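Local coordinates for protein gluconate kinase (Lactobacillus acidophilus, PDB 3LL3) that probably phosphorylates a sugar or sugar acid such as gluconate at the expense of ATP, as an FGGY-family carbohydrate kinase, and binds D-xylulose in the crystal, at residues S243-V247 with N248-S252. Numbering follows the deposited sequence.
Sequences STIGV and NAIDS
A Schellman motif terminates the helix that begins at Asp239, with Asn248 as its C-prime residue, identified by a positive phi of 64°. Two backbone bonds define it. Ala249 N donates to Thr244 O over 3.1 Å, and Asn248 N donates to Ile245 O over 2.9 Å; the latter also closes a type I beta turn from Ile245 to Asn248. Their approaches differ: Ala249 N lies only moderately tilted from the plane of the Thr244 carbonyl, whereas Asn248 N sits above that of Ile245, with a C=O...N angle of 114°. Thr244 O accepts a second bond, from Val247 N at 3.2 Å, and the two donors arrive from opposite faces of its plane, so the carbonyl oxygen of this buried residue is gripped by two backbone amides.

Side-chain contacts bridge the same turn. With CG2 of Thr244 anti to the backbone N, the methyl group is directed at Ala249, touching Ala249 O at 3.4 Å and Ala249 CB at 4.0 Å. Its OG1, beside the backbone N, is instead hydrogen-bonded to Gly240 O, one turn back in the helix. Ala249 CB also meets Val247 CG2 at 4.1 Å, and thus has a methyl neighbour from each of Thr244 and Val247. A looser apolar contact joins Ile245 CB to Ile250 CG2 at 4.4 Å.

The motif starts the loop that leads from helix 239-245 to strand 254-259, in the mixed sheet that also holds strands 263-269 and 396-400. Thr244 and Ile245 pack on Ile268 of strand 263-269, Val247 and Ala249 rest on Asn398 of strand 396-400, and Ile245 and Ile250 share Leu448 from a loop.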
loop_
_atom_site.group_PDB
_atom_site.type_symbol
_atom_site.label_atom_id
_atom_site.label_comp_id
_atom_site.label_asym_id
_atom_site.label_seq_id
_atom_site.Cartn_x
_atom_site.Cartn_y
_atom_site.Cartn_z
ATOM N N SER A 243 28.466 1.618 -20.402
ATOM C CA SER A 243 28.307 1.199 -19.020
ATOM C C SER A 243 28.230 -0.322 -18.907
ATOM O O SER A 243 28.610 -0.874 -17.893
ATOM C CB SER A 243 27.046 1.807 -18.402
ATOM O OG SER A 243 27.269 3.172 -18.131
ATOM N N THR A 244 27.712 -0.981 -19.944
ATOM C CA THR A 244 27.599 -2.441 -19.965
ATOM C C THR A 244 28.950 -3.128 -20.239
ATOM O O THR A 244 29.409 -3.978 -19.435
ATOM C CB THR A 244 26.547 -2.907 -20.994
ATOM O OG1 THR A 244 25.316 -2.225 -20.754
ATOM C CG2 THR A 244 26.319 -4.418 -20.880
ATOM N N ILE A 245 29.600 -2.775 -21.349
ATOM C CA ILE A 245 30.925 -3.335 -21.577
ATOM C C ILE A 245 31.932 -2.819 -20.537
ATOM O O ILE A 245 32.903 -3.493 -20.239
ATOM C CB ILE A 245 31.463 -3.116 -23.011
ATOM C CG1 ILE A 245 31.822 -1.649 -23.256
ATOM C CG2 ILE A 245 30.458 -3.617 -24.053
ATOM C CD1 ILE A 245 32.630 -1.428 -24.561
ATOM N N GLY A 246 31.689 -1.632 -19.982
ATOM C CA GLY A 246 32.545 -1.066 -18.943
ATOM C C GLY A 246 32.556 -1.815 -17.604
ATOM O O GLY A 246 33.399 -1.532 -16.725
ATOM N N VAL A 247 31.622 -2.749 -17.441
ATOM C CA VAL A 247 31.599 -3.641 -16.278
ATOM C C VAL A 247 31.892 -5.071 -16.715
ATOM O O VAL A 247 31.609 -6.039 -16.001
ATOM C CB VAL A 247 30.274 -3.556 -15.469
ATOM C CG1 VAL A 247 30.071 -2.142 -14.909
ATOM C CG2 VAL A 247 29.051 -4.024 -16.293
ATOM N N ASN A 248 32.485 -5.184 -17.901
ATOM C CA ASN A 248 32.892 -6.470 -18.467
ATOM C C ASN A 248 31.738 -7.414 -18.761
ATOM O O ASN A 248 31.911 -8.631 -18.752
ATOM C CB ASN A 248 33.896 -7.176 -17.559
ATOM C CG ASN A 248 34.765 -8.151 -18.318
ATOM O OD1 ASN A 248 34.956 -8.000 -19.524
ATOM N ND2 ASN A 248 35.295 -9.158 -17.623
ATOM N N ALA A 249 30.551 -6.869 -18.986
ATOM C CA ALA A 249 29.425 -7.717 -19.370
ATOM C C ALA A 249 29.286 -7.684 -20.879
ATOM O O ALA A 249 28.398 -7.027 -21.415
ATOM C CB ALA A 249 28.133 -7.272 -18.680
ATOM N N ILE A 250 30.172 -8.394 -21.568
ATOM C CA ILE A 250 30.321 -8.215 -23.024
ATOM C C ILE A 250 29.484 -9.221 -23.799
ATOM O O ILE A 250 29.317 -9.099 -25.020
ATOM C CB ILE A 250 31.788 -8.327 -23.460
ATOM C CG1 ILE A 250 32.288 -9.743 -23.187
ATOM C CG2 ILE A 250 32.637 -7.311 -22.709
ATOM C CD1 ILE A 250 33.714 -9.967 -23.567
ATOM N N ASP A 251 28.936 -10.203 -23.091
ATOM C CA ASP A 251 28.106 -11.208 -23.753
ATOM C C ASP A 251 26.952 -11.676 -22.875
ATOM O O ASP A 251 26.829 -11.266 -21.714
ATOM C CB ASP A 251 28.939 -12.396 -24.260
ATOM C CG ASP A 251 29.700 -13.103 -23.149
ATOM O OD1 ASP A 251 29.144 -13.294 -22.042
ATOM O OD2 ASP A 251 30.868 -13.476 -23.401
ATOM N N SER A 252 26.117 -12.540 -23.441
ATOM C CA SER A 252 24.865 -12.938 -22.812
ATOM C C SER A 252 25.017 -13.799 -21.550
ATOM O O SER A 252 24.033 -14.030 -20.849
ATOM C CB SER A 252 23.989 -13.669 -23.824
ATOM O OG SER A 252 24.664 -14.823 -24.291
#